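Local coordinates for protein geranyltranstransferase (Agrobacterium tumefaciens, PDB 2H8O) that probably joins isopentenyl diphosphate to geranyl diphosphate to make farnesyl diphosphate, at residues A[40-43]-A[44-48]; A[71-74]-A[75-79]; A[193-196]-A[197-200]; A[299-302]-A[303-307]. All coordinates share one frame; numbering follows the deposited sequence.

Contact 1 (A[40-43]-A[44-48])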
ATOM      1  N   GLU A  40      26.274  16.969   3.600  1.00 26.82           N
ATOM      2  CA  GLU A  40      26.546  15.667   4.234  1.00 26.34           C
ATOM      3  C   GLU A  40      26.074  15.687   5.675  1.00 25.31           C
ATOM      4  O   GLU A  40      25.506  14.709   6.170  1.00 24.56           O
ATOM      5  CB  GLU A  40      28.039  15.341   4.207  1.00 27.38           C
ATOM      6  CG  GLU A  40      28.654  15.261   2.802  1.00 31.37           C
ATOM      7  CD  GLU A  40      28.985  13.845   2.375  1.00 37.04           C
ATOM      8  OE1 GLU A  40      28.057  13.142   1.916  1.00 42.01           O
ATOM      9  OE2 GLU A  40      30.171  13.445   2.480  1.00 38.86           O
ATOM     10  N   THR A  41      26.327  16.805   6.343  1.00 23.04           N
ATOM     11  CA  THR A  41      25.940  16.994   7.732  1.00 22.46           C
ATOM     12  C   THR A  41      24.419  17.019   7.878  1.00 21.26           C
ATOM     13  O   THR A  41      23.867  16.346   8.761  1.00 21.08           O
ATOM     14  CB  THR A  41      26.577  18.294   8.306  1.00 22.21           C
ATOM     15  OG1 THR A  41      28.005  18.157   8.319  1.00 23.67           O
ATOM     16  CG2 THR A  41      26.126  18.570   9.736  1.00 22.04           C
ATOM     17  N   ARG A  42      23.734  17.768   7.024  1.00 20.94           N
ATOM     18  CA  ARG A  42      22.277  17.796   7.071  1.00 20.59           C
ATOM     19  C   ARG A  42      21.682  16.443   6.699  1.00 20.36           C
ATOM     20  O   ARG A  42      20.663  16.050   7.252  1.00 19.57           O
ATOM     21  CB  ARG A  42      21.708  18.902   6.185  1.00 20.61           C
ATOM     22  CG  ARG A  42      20.182  19.019   6.248  1.00 22.40           C
ATOM     23  CD  ARG A  42      19.647  19.295   7.643  1.00 25.58           C
ATOM     24  NE  ARG A  42      20.242  20.527   8.135  1.00 27.26           N
ATOM     25  CZ  ARG A  42      19.833  21.748   7.805  1.00 28.63           C
ATOM     26  NH1 ARG A  42      18.788  21.931   7.019  1.00 27.76           N
ATOM     27  NH2 ARG A  42      20.469  22.801   8.288  1.00 27.58           N
ATOM     28  N   LEU A  43      22.300  15.740   5.747  1.00 19.82           N
ATOM     29  CA  LEU A  43      21.836  14.382   5.383  1.00 19.93           C
ATOM     30  C   LEU A  43      21.849  13.473   6.618  1.00 19.79           C
ATOM     31  O   LEU A  43      20.886  12.751   6.885  1.00 19.37           O
ATOM     32  CB  LEU A  43      22.699  13.777   4.264  1.00 19.84           C
ATOM     33  CG  LEU A  43      22.239  12.390   3.773  1.00 19.83           C
ATOM     34  CD1 LEU A  43      20.842  12.430   3.143  1.00 20.08           C
ATOM     35  CD2 LEU A  43      23.253  11.823   2.797  1.00 20.84           C
ATOM     36  N   ARG A  44      22.954  13.505   7.348  1.00 19.88           N
ATOM     37  CA  ARG A  44      23.091  12.711   8.582  1.00 20.25           C
ATOM     38  C   ARG A  44      22.108  13.149   9.662  1.00 19.29           C
ATOM     39  O   ARG A  44      21.542  12.299  10.363  1.00 18.69           O
ATOM     40  CB  ARG A  44      24.520  12.742   9.117  1.00 20.44           C
ATOM     41  CG  ARG A  44      25.550  12.020   8.251  1.00 22.86           C
ATOM     42  CD  ARG A  44      26.908  11.871   8.926  1.00 25.52           C
ATOM     43  NE  ARG A  44      27.354  13.073   9.640  1.00 29.43           N
ATOM     44  CZ  ARG A  44      28.182  14.005   9.162  1.00 30.13           C
ATOM     45  NH1 ARG A  44      28.700  13.943   7.936  1.00 29.37           N
ATOM     46  NH2 ARG A  44      28.481  15.035   9.934  1.00 29.63           N
ATOM     47  N   GLU A  45      21.900  14.457   9.805  1.00 18.42           N
ATOM     48  CA  GLU A  45      20.944  15.003  10.782  1.00 18.61           C
ATOM     49  C   GLU A  45      19.532  14.566  10.476  1.00 18.21           C
ATOM     50  O   GLU A  45      18.793  14.124  11.369  1.00 18.15           O
ATOM     51  CB  GLU A  45      20.957  16.540  10.803  1.00 18.72           C
ATOM     52  CG  GLU A  45      22.144  17.154  11.414  1.00 20.73           C
ATOM     53  CD  GLU A  45      22.313  18.660  11.083  1.00 20.96           C
ATOM     54  OE1 GLU A  45      21.379  19.320  10.577  1.00 26.44           O
ATOM     55  OE2 GLU A  45      23.405  19.175  11.347  1.00 23.86           O
ATOM     56  N   ASN A  46      19.142  14.727   9.217  1.00 16.65           N
ATOM     57  CA  ASN A  46      17.807  14.350   8.806  1.00 16.55           C
ATOM     58  C   ASN A  46      17.638  12.848   8.871  1.00 16.60           C
ATOM     59  O   ASN A  46      16.555  12.372   9.158  1.00 17.92           O
ATOM     60  CB  ASN A  46      17.448  14.930   7.414  1.00 17.25           C
ATOM     61  CG  ASN A  46      17.218  16.428   7.476  1.00 18.35           C
ATOM     62  OD1 ASN A  46      17.056  17.001   8.572  1.00 18.44           O
ATOM     63  ND2 ASN A  46      17.210  17.085   6.306  1.00 18.71           N
ATOM     64  N   ALA A  47      18.706  12.106   8.570  1.00 16.97           N
ATOM     65  CA  ALA A  47      18.649  10.639   8.659  1.00 16.26           C
ATOM     66  C   ALA A  47      18.353  10.238  10.095  1.00 16.78           C
ATOM     67  O   ALA A  47      17.464   9.421  10.364  1.00 17.03           O
ATOM     68  CB  ALA A  47      19.946  10.016   8.173  1.00 16.82           C
ATOM     69  N   ALA A  48      19.086  10.823  11.036  1.00 15.91           N
ATOM     70  CA  ALA A  48      18.870  10.535  12.456  1.00 15.53           C
ATOM     71  C   ALA A  48      17.460  10.918  12.958  1.00 15.30           C
ATOM     72  O   ALA A  48      16.824  10.155  13.683  1.00 15.84           O
ATOM     73  CB  ALA A  48      19.958  11.194  13.315  1.00 16.20           C
TER
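Arg44 folds back along helix 34-57 over Thr41 and Glu40, one turn earlier. Its chain leaves CB with CG beside the backbone N and then bends about the CG-CD bond (chi3 -42°), which brings the guanidinium down on the backbone: Thr41 CA lies under one face, 3.8 Å from the plane and toward the rim. On the way Arg44 CG passes 3.4 Å from Glu40 O, the same oxygen that accepts the backbone N-H of Arg44. At the tip, Arg44 NH2 stands 3.5 Å from Thr41 OG1, a hydroxyl that is hydrogen-bonded to Thr37 O.

Arg42 works on another side of the helix. Its NE donates to Glu45 OE1 at 3.0 Å in a salt bridge that is clearly bent (N-H...O 134°); the oxygen is met on its syn side, with guanidinium and carboxylate planes only 22° apart, though the partners are tilted out of each other's planes. Bends at chi2 and chi3 also lay the aliphatic part of Arg42 against the Asn46 amide, CG to ND2 3.5 Å. Both polar ends reach on to Glu95 of helix 88-99: Arg42 NH1 by a salt bridge and Asn46 ND2 by a hydrogen bond. Leu43 turns to Phe91 of that helix. The pattern is that of an amphipathic helix with an i to i+3 ion pair, its inner side fastened to helix 88-99 of the all-alpha prenyl synthase fold.

Contact 2 (A[71-74]-A[75-79])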
ATOM      1  N   GLN A  71       5.426  -9.928  16.825  1.00 18.11           N
ATOM      2  CA  GLN A  71       6.764  -9.444  17.073  1.00 19.45           C
ATOM      3  C   GLN A  71       7.747  -9.840  15.954  1.00 18.16           C
ATOM      4  O   GLN A  71       8.590  -9.041  15.567  1.00 18.28           O
ATOM      5  CB  GLN A  71       7.217  -9.909  18.467  1.00 20.72           C
ATOM      6  CG  GLN A  71       7.948  -8.810  19.255  1.00 27.84           C
ATOM      7  CD  GLN A  71       9.393  -8.704  18.872  1.00 33.54           C
ATOM      8  OE1 GLN A  71      10.104  -7.753  19.240  1.00 37.68           O
ATOM      9  NE2 GLN A  71       9.862  -9.705  18.133  1.00 39.09           N
ATOM     10  N   ASN A  72       7.633 -11.053  15.418  1.00 18.37           N
ATOM     11  CA  ASN A  72       8.583 -11.501  14.395  1.00 18.29           C
ATOM     12  C   ASN A  72       8.453 -10.668  13.117  1.00 17.61           C
ATOM     13  O   ASN A  72       9.440 -10.198  12.553  1.00 17.36           O
ATOM     14  CB  ASN A  72       8.419 -12.991  14.079  1.00 18.74           C
ATOM     15  CG  ASN A  72       9.504 -13.507  13.168  1.00 19.96           C
ATOM     16  OD1 ASN A  72      10.667 -13.631  13.573  1.00 23.81           O
ATOM     17  ND2 ASN A  72       9.146 -13.779  11.912  1.00 23.62           N
ATOM     18  N   LEU A  73       7.221 -10.467  12.669  1.00 16.73           N
ATOM     19  CA  LEU A  73       6.988  -9.623  11.489  1.00 16.51           C
ATOM     20  C   LEU A  73       7.486  -8.194  11.723  1.00 16.02           C
ATOM     21  O   LEU A  73       8.109  -7.581  10.856  1.00 16.10           O
ATOM     22  CB  LEU A  73       5.507  -9.617  11.132  1.00 15.97           C
ATOM     23  CG  LEU A  73       5.148  -8.766   9.907  1.00 16.27           C
ATOM     24  CD1 LEU A  73       5.946  -9.207   8.684  1.00 17.69           C
ATOM     25  CD2 LEU A  73       3.631  -8.832   9.661  1.00 16.66           C
ATOM     26  N   LEU A  74       7.212  -7.652  12.901  1.00 16.74           N
ATOM     27  CA  LEU A  74       7.683  -6.316  13.250  1.00 16.82           C
ATOM     28  C   LEU A  74       9.213  -6.242  13.240  1.00 16.52           C
ATOM     29  O   LEU A  74       9.782  -5.306  12.732  1.00 17.29           O
ATOM     30  CB  LEU A  74       7.077  -5.901  14.597  1.00 17.42           C
ATOM     31  CG  LEU A  74       7.176  -4.457  15.052  1.00 19.08           C
ATOM     32  CD1 LEU A  74       6.583  -3.538  14.017  1.00 18.74           C
ATOM     33  CD2 LEU A  74       6.494  -4.279  16.422  1.00 19.35           C
ATOM     34  N   GLU A  75       9.892  -7.254  13.773  1.00 16.04           N
ATOM     35  CA  GLU A  75      11.365  -7.301  13.701  1.00 17.03           C
ATOM     36  C   GLU A  75      11.869  -7.292  12.247  1.00 16.50           C
ATOM     37  O   GLU A  75      12.872  -6.656  11.939  1.00 17.44           O
ATOM     38  CB  GLU A  75      11.880  -8.540  14.445  1.00 17.69           C
ATOM     39  CG  GLU A  75      11.777  -8.429  15.954  1.00 20.53           C
ATOM     40  CD  GLU A  75      12.201  -9.694  16.675  1.00 22.49           C
ATOM     41  OE1 GLU A  75      12.678 -10.651  16.017  1.00 30.81           O
ATOM     42  OE2 GLU A  75      12.055  -9.746  17.932  1.00 30.03           O
ATOM     43  N   ALA A  76      11.173  -8.012  11.371  1.00 15.74           N
ATOM     44  CA  ALA A  76      11.535  -8.076   9.954  1.00 14.91           C
ATOM     45  C   ALA A  76      11.385  -6.714   9.290  1.00 15.37           C
ATOM     46  O   ALA A  76      12.239  -6.303   8.487  1.00 15.34           O
ATOM     47  CB  ALA A  76      10.697  -9.148   9.227  1.00 14.37           C
ATOM     48  N   MET A  77      10.292  -6.014   9.626  1.00 15.08           N
ATOM     49  CA  MET A  77      10.066  -4.648   9.149  1.00 14.30           C
ATOM     50  C   MET A  77      11.203  -3.734   9.616  1.00 14.60           C
ATOM     51  O   MET A  77      11.738  -2.970   8.828  1.00 15.50           O
ATOM     52  CB  MET A  77       8.709  -4.090   9.614  1.00 14.34           C
ATOM     53  CG  MET A  77       7.475  -4.860   9.095  1.00 14.10           C
ATOM     54  SD  MET A  77       5.873  -4.435   9.929  1.00 10.90           S
ATOM     55  CE  MET A  77       5.643  -2.740   9.315  1.00 15.46           C
ATOM     56  N   ARG A  78      11.544  -3.783  10.903  1.00 14.37           N
ATOM     57  CA  ARG A  78      12.645  -2.984  11.422  1.00 15.65           C
ATOM     58  C   ARG A  78      13.961  -3.293  10.711  1.00 15.30           C
ATOM     59  O   ARG A  78      14.748  -2.377  10.411  1.00 16.33           O
ATOM     60  CB  ARG A  78      12.813  -3.205  12.911  1.00 15.78           C
ATOM     61  CG  ARG A  78      11.691  -2.688  13.790  1.00 16.40           C
ATOM     62  CD  ARG A  78      11.915  -3.129  15.224  1.00 18.51           C
ATOM     63  NE  ARG A  78      10.788  -2.766  16.077  1.00 19.34           N
ATOM     64  CZ  ARG A  78      10.331  -3.490  17.092  1.00 22.36           C
ATOM     65  NH1 ARG A  78       9.299  -3.046  17.797  1.00 21.94           N
ATOM     66  NH2 ARG A  78      10.907  -4.651  17.431  1.00 24.04           N
ATOM     67  N   HIS A  79      14.200  -4.574  10.433  1.00 15.49           N
ATOM     68  CA  HIS A  79      15.412  -4.984   9.731  1.00 15.77           C
ATOM     69  C   HIS A  79      15.434  -4.364   8.333  1.00 16.27           C
ATOM     70  O   HIS A  79      16.463  -3.867   7.873  1.00 16.52           O
ATOM     71  CB  HIS A  79      15.533  -6.508   9.647  1.00 16.14           C
ATOM     72  CG  HIS A  79      16.884  -6.966   9.181  1.00 16.22           C
ATOM     73  ND1 HIS A  79      18.000  -6.917   9.987  1.00 21.02           N
ATOM     74  CD2 HIS A  79      17.306  -7.427   7.979  1.00 17.75           C
ATOM     75  CE1 HIS A  79      19.047  -7.358   9.310  1.00 20.35           C
ATOM     76  NE2 HIS A  79      18.651  -7.683   8.092  1.00 18.51           N
TER
HETATM   77  O   HOH W   1      10.779 -12.667  16.679  1.00 52.51           O
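Leu74 and Arg78, one turn apart on helix 71-82, make the closest side-chain van der Waals contact that can be trusted, a guanidinium face over a leucine. Leu74 CG is 3.7 Å from the guanidinium plane of Arg78, toward the rim, and Leu74 CD2 comes within 3.4 Å of Arg78 NH1. CG of Leu74 is anti to the backbone N (chi1 -168°), while an extended run from CG to NE carries the planar end of Arg78 over the leucine. The apolar contacts of Met77 SD are looser, 4.2 Å to Leu74 CD1 and 4.4 Å to Leu73 CG.

This is regular alpha-helix with i to i+4 neighbours, in an all-helical prenyl synthase subunit whose dimer interface it joins: Leu73 and Met77 both pack on Ile191 of the second subunit.

Among polar groups, one water donates to Glu75 OE1 at 2.8 Å and, by a longer bond of 3.3 Å, to Asn72 OD1, bridging residues three apart. The amide of Gln71 is modelled too near the Glu75 carboxylate for its placement to be trusted. Arg78 NH1 has its polar partner in Leu58 O. Backbone bonds continue the helix, among them Glu75 N to Gln71 O at 2.8 Å and Arg78 N to Leu74 O.

Contact 3 (A[193-196]-A[197-200])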
ATOM      1  N   GLY A 193       4.382   4.034 -11.843  1.00 16.17           N
ATOM      2  CA  GLY A 193       5.556   4.557 -11.164  1.00 15.45           C
ATOM      3  C   GLY A 193       6.504   3.410 -10.823  1.00 15.45           C
ATOM      4  O   GLY A 193       6.744   2.524 -11.642  1.00 16.39           O
ATOM      5  N   MET A 194       6.966   3.394  -9.574  1.00 15.64           N
ATOM      6  CA  MET A 194       8.063   2.525  -9.141  1.00 15.35           C
ATOM      7  C   MET A 194       7.834   1.045  -9.499  1.00 15.77           C
ATOM      8  O   MET A 194       8.696   0.417 -10.116  1.00 16.83           O
ATOM      9  CB  MET A 194       8.288   2.660  -7.633  1.00 16.51           C
ATOM     10  CG  MET A 194       9.521   1.980  -7.083  1.00 16.47           C
ATOM     11  SD  MET A 194       9.486   1.854  -5.241  1.00 14.04           S
ATOM     12  CE  MET A 194       8.103   0.643  -5.049  1.00 17.42           C
ATOM     13  N   ALA A 195       6.680   0.502  -9.112  1.00 16.02           N
ATOM     14  CA  ALA A 195       6.403  -0.926  -9.321  1.00 16.06           C
ATOM     15  C   ALA A 195       6.399  -1.266 -10.805  1.00 15.90           C
ATOM     16  O   ALA A 195       6.936  -2.288 -11.236  1.00 16.88           O
ATOM     17  CB  ALA A 195       5.081  -1.369  -8.648  1.00 16.54           C
ATOM     18  N   GLY A 196       5.789  -0.390 -11.598  1.00 15.63           N
ATOM     19  CA  GLY A 196       5.807  -0.553 -13.053  1.00 16.21           C
ATOM     20  C   GLY A 196       7.207  -0.498 -13.612  1.00 16.56           C
ATOM     21  O   GLY A 196       7.557  -1.244 -14.544  1.00 15.91           O
ATOM     22  N   GLY A 197       8.016   0.411 -13.079  1.00 15.79           N
ATOM     23  CA  GLY A 197       9.424   0.498 -13.484  1.00 17.02           C
ATOM     24  C   GLY A 197      10.200  -0.761 -13.193  1.00 17.31           C
ATOM     25  O   GLY A 197      11.036  -1.181 -13.990  1.00 17.23           O
ATOM     26  N   GLN A 198       9.917  -1.384 -12.058  1.00 17.39           N
ATOM     27  CA  GLN A 198      10.575  -2.637 -11.714  1.00 19.45           C
ATOM     28  C   GLN A 198      10.163  -3.713 -12.695  1.00 18.86           C
ATOM     29  O   GLN A 198      11.000  -4.488 -13.147  1.00 18.91           O
ATOM     30  CB  GLN A 198      10.226  -3.079 -10.305  1.00 20.53           C
ATOM     31  CG  GLN A 198      10.641  -2.119  -9.250  1.00 23.97           C
ATOM     32  CD  GLN A 198      10.154  -2.537  -7.896  1.00 26.51           C
ATOM     33  OE1 GLN A 198       9.118  -2.074  -7.407  1.00 31.61           O
ATOM     34  NE2 GLN A 198      10.888  -3.450  -7.277  1.00 33.63           N
ATOM     35  N   ALA A 199       8.883  -3.730 -13.066  1.00 18.07           N
ATOM     36  CA  ALA A 199       8.427  -4.666 -14.094  1.00 18.25           C
ATOM     37  C   ALA A 199       9.149  -4.428 -15.432  1.00 18.82           C
ATOM     38  O   ALA A 199       9.530  -5.384 -16.112  1.00 18.79           O
ATOM     39  CB  ALA A 199       6.939  -4.578 -14.279  1.00 18.50           C
ATOM     40  N   LEU A 200       9.313  -3.161 -15.813  1.00 18.60           N
ATOM     41  CA  LEU A 200       9.994  -2.851 -17.077  1.00 19.44           C
ATOM     42  C   LEU A 200      11.466  -3.229 -17.000  1.00 19.88           C
ATOM     43  O   LEU A 200      12.057  -3.679 -17.997  1.00 19.99           O
ATOM     44  CB  LEU A 200       9.810  -1.375 -17.450  1.00 19.04           C
ATOM     45  CG  LEU A 200       8.394  -1.011 -17.905  1.00 18.32           C
ATOM     46  CD1 LEU A 200       8.265   0.489 -18.081  1.00 19.95           C
ATOM     47  CD2 LEU A 200       8.042  -1.728 -19.193  1.00 19.64           C
TER
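Gln198 rises beside Met194 one turn earlier on helix 194-206, the two side chains pointing the same way. Gln198 CB starts 3.5 Å from Ala195 O. With CG set beside the backbone N (chi1 -61°), the next carbon passes close to the preceding turn, Gln198 CG to Met194 O 3.3 Å; this carbonyl also accepts the backbone N-H of Gln198. The chain stays extended at chi2, and Gln198 CD remains 4.0 Å from Met194 O. At the tip, Gln198 OE1 lies 3.5 Å from Ala195 CA and 3.7 Å from the Met194 CE methyl, contacts with carbon on both counts.

Met194 has CG anti to its backbone N (chi1 -171°) and bends at chi3 (68°), and its side chain packs on Leu117, Tyr120 and Ser121 of helix 104-125. Gly196 and Gly197 are both buried and bring no side chain to this turn. Gly193, at the N-cap position, accepts through its carbonyl oxygen from Gly197 N at 2.9 Å, opening the ladder of i to i+4 bonds. Leu200 N closes the set on Gly196 O, also at 2.9 Å.

Ala195, Gln198 and Ala199 pack respectively on Ser157, Leu153 and Leu73 of the second subunit. The arrangement is that of a glycine- and alanine-rich helix start buried at the dimer interface of an all-alpha prenyl synthase.

Contact 4 (A[299-302]-A[303-307])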
ATOM      1  N   ARG A 299      28.646  12.464 -18.403  1.00 29.33           N
ATOM      2  CA  ARG A 299      29.238  13.419 -17.476  1.00 30.03           C
ATOM      3  C   ARG A 299      28.820  14.857 -17.792  1.00 29.64           C
ATOM      4  O   ARG A 299      28.587  15.653 -16.882  1.00 29.30           O
ATOM      5  CB  ARG A 299      30.769  13.247 -17.407  1.00 30.50           C
ATOM      6  CG  ARG A 299      31.178  11.916 -16.751  1.00 31.30           C
ATOM      7  CD  ARG A 299      32.649  11.869 -16.331  1.00 32.46           C
ATOM      8  NE  ARG A 299      33.070  10.507 -15.988  1.00 33.93           N
ATOM      9  CZ  ARG A 299      32.746   9.851 -14.867  1.00 35.71           C
ATOM     10  NH1 ARG A 299      31.989  10.412 -13.921  1.00 36.38           N
ATOM     11  NH2 ARG A 299      33.187   8.606 -14.681  1.00 35.66           N
ATOM     12  N   GLU A 300      28.700  15.187 -19.075  1.00 29.56           N
ATOM     13  CA  GLU A 300      28.210  16.509 -19.476  1.00 29.40           C
ATOM     14  C   GLU A 300      26.723  16.675 -19.123  1.00 28.70           C
ATOM     15  O   GLU A 300      26.324  17.720 -18.628  1.00 27.83           O
ATOM     16  CB  GLU A 300      28.452  16.752 -20.975  1.00 29.73           C
ATOM     17  CG  GLU A 300      27.717  17.959 -21.584  1.00 31.03           C
ATOM     18  CD  GLU A 300      28.051  19.293 -20.920  1.00 34.96           C
ATOM     19  OE1 GLU A 300      27.236  20.234 -21.059  1.00 36.92           O
ATOM     20  OE2 GLU A 300      29.114  19.410 -20.266  1.00 38.04           O
ATOM     21  N   LYS A 301      25.925  15.641 -19.370  1.00 28.62           N
ATOM     22  CA  LYS A 301      24.492  15.688 -19.061  1.00 28.53           C
ATOM     23  C   LYS A 301      24.259  15.834 -17.549  1.00 28.02           C
ATOM     24  O   LYS A 301      23.375  16.576 -17.131  1.00 26.70           O
ATOM     25  CB  LYS A 301      23.775  14.458 -19.630  1.00 28.89           C
ATOM     26  CG  LYS A 301      22.254  14.406 -19.415  1.00 30.15           C
ATOM     27  CD  LYS A 301      21.509  15.636 -19.977  1.00 33.75           C
ATOM     28  CE  LYS A 301      21.403  15.653 -21.490  1.00 35.97           C
ATOM     29  NZ  LYS A 301      20.187  14.925 -21.990  1.00 38.21           N
ATOM     30  N   LEU A 302      25.064  15.151 -16.737  1.00 27.86           N
ATOM     31  CA  LEU A 302      25.008  15.327 -15.269  1.00 28.42           C
ATOM     32  C   LEU A 302      25.247  16.774 -14.883  1.00 28.18           C
ATOM     33  O   LEU A 302      24.529  17.343 -14.077  1.00 27.96           O
ATOM     34  CB  LEU A 302      26.079  14.487 -14.566  1.00 28.34           C
ATOM     35  CG  LEU A 302      25.734  13.122 -14.013  1.00 29.76           C
ATOM     36  CD1 LEU A 302      26.985  12.526 -13.380  1.00 28.49           C
ATOM     37  CD2 LEU A 302      24.594  13.215 -12.987  1.00 28.88           C
ATOM     38  N   GLN A 303      26.303  17.354 -15.444  1.00 28.60           N
ATOM     39  CA  GLN A 303      26.659  18.734 -15.185  1.00 29.39           C
ATOM     40  C   GLN A 303      25.508  19.670 -15.575  1.00 29.07           C
ATOM     41  O   GLN A 303      25.208  20.616 -14.858  1.00 28.72           O
ATOM     42  CB  GLN A 303      27.917  19.087 -15.983  1.00 29.78           C
ATOM     43  CG  GLN A 303      28.801  20.158 -15.376  1.00 31.63           C
ATOM     44  CD  GLN A 303      30.063  20.425 -16.207  1.00 32.02           C
ATOM     45  OE1 GLN A 303      30.203  19.937 -17.329  1.00 36.28           O
ATOM     46  NE2 GLN A 303      30.984  21.210 -15.649  1.00 35.27           N
ATOM     47  N   GLU A 304      24.885  19.400 -16.721  1.00 29.16           N
ATOM     48  CA  GLU A 304      23.739  20.175 -17.201  1.00 29.44           C
ATOM     49  C   GLU A 304      22.567  20.106 -16.230  1.00 28.60           C
ATOM     50  O   GLU A 304      21.957  21.125 -15.917  1.00 28.58           O
ATOM     51  CB  GLU A 304      23.261  19.668 -18.567  1.00 29.43           C
ATOM     52  CG  GLU A 304      24.177  20.004 -19.733  1.00 32.06           C
ATOM     53  CD  GLU A 304      23.765  19.301 -21.025  1.00 32.36           C
ATOM     54  OE1 GLU A 304      22.586  18.880 -21.150  1.00 37.51           O
ATOM     55  OE2 GLU A 304      24.624  19.169 -21.928  1.00 39.57           O
ATOM     56  N   GLN A 305      22.261  18.899 -15.767  1.00 27.98           N
ATOM     57  CA  GLN A 305      21.134  18.683 -14.845  1.00 27.80           C
ATOM     58  C   GLN A 305      21.320  19.375 -13.499  1.00 27.17           C
ATOM     59  O   GLN A 305      20.349  19.875 -12.923  1.00 26.81           O
ATOM     60  CB  GLN A 305      20.876  17.187 -14.655  1.00 28.28           C
ATOM     61  CG  GLN A 305      20.190  16.583 -15.853  1.00 28.31           C
ATOM     62  CD  GLN A 305      20.329  15.095 -15.940  1.00 29.06           C
ATOM     63  OE1 GLN A 305      20.906  14.453 -15.056  1.00 32.88           O
ATOM     64  NE2 GLN A 305      19.790  14.523 -17.008  1.00 28.92           N
ATOM     65  N   VAL A 306      22.553  19.425 -12.996  1.00 26.51           N
ATOM     66  CA  VAL A 306      22.825  20.161 -11.765  1.00 26.08           C
ATOM     67  C   VAL A 306      22.606  21.651 -11.985  1.00 25.44           C
ATOM     68  O   VAL A 306      22.046  22.332 -11.134  1.00 25.07           O
ATOM     69  CB  VAL A 306      24.268  19.940 -11.233  1.00 26.37           C
ATOM     70  CG1 VAL A 306      24.557  20.888 -10.095  1.00 26.29           C
ATOM     71  CG2 VAL A 306      24.451  18.506 -10.786  1.00 26.84           C
ATOM     72  N   ALA A 307      23.067  22.158 -13.128  1.00 24.20           N
ATOM     73  CA  ALA A 307      22.861  23.552 -13.471  1.00 23.88           C
ATOM     74  C   ALA A 307      21.365  23.884 -13.595  1.00 22.97           C
ATOM     75  O   ALA A 307      20.906  24.897 -13.078  1.00 22.82           O
ATOM     76  CB  ALA A 307      23.581  23.872 -14.781  1.00 23.27           C
TER
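Glu304 N gives the shortest sound polar bond here together with Gln305 N: the first donates to Glu300 O and the second to Lys301 O, each at 2.9 Å. Gln303 N to Arg299 O is longer at 3.2 Å, yet the backbone stays regularly alpha-helical.

On the outer side, two acidic groups one turn apart come together. Glu300 OE1 lies 3.0 Å from Glu304 OE2, with the side chains crossing at about a right angle and the carboxylate planes 63° apart. If both are charged, the approach would be unfavourable, and it might raise the proton affinity of one of them. The geometry follows from the torsions: Glu300 bends at chi2 (58°), swinging its carboxylate along the helix toward Glu304, which reaches back with an extended chain.

Lys301 supplies a counter-charge only at a distance, Lys301 NZ to Glu304 OE1 being 4.7 Å. Its carbons are what touch: Lys301 CE is 3.5 Å from Glu304 OE1, and Lys301 CG is 3.4 Å from Gln305 NE2. The other end of that amide, Gln305 OE1, is hydrogen-bonded to Ser257 OG.

Helix 295-312 thus turns one side to helix 241-267, where Leu302 meets Ser257 and Leu260, Lys301 meets Leu260 and Gln305 meets Leu256; helix 321-331 adds Ala331 against Leu302 and Val306, while Glu300 and Gln303 are exposed.

In the fold
From the N terminus the four contacts follow in series, and each joins successive turns of a single helix, so none closes a loop, nests in another or crosses it. Contact 1 lies on helix 34-57 and contact 2 on the next helix, 71-82, with centres about 25 Å apart. Contact 3 begins helix 194-206, across the chain's centre from contact 1; contact 4, on helix 295-312, is about 41 Å from contact 2, centre to centre. Contacts 2 and 3 both face the second subunit, where Leu73 of one chain meets Ala199 of the other. Helix 321-331 touches contacts 1 and 4, so it meets both the N-terminal helix 34-57 and helix 295-312.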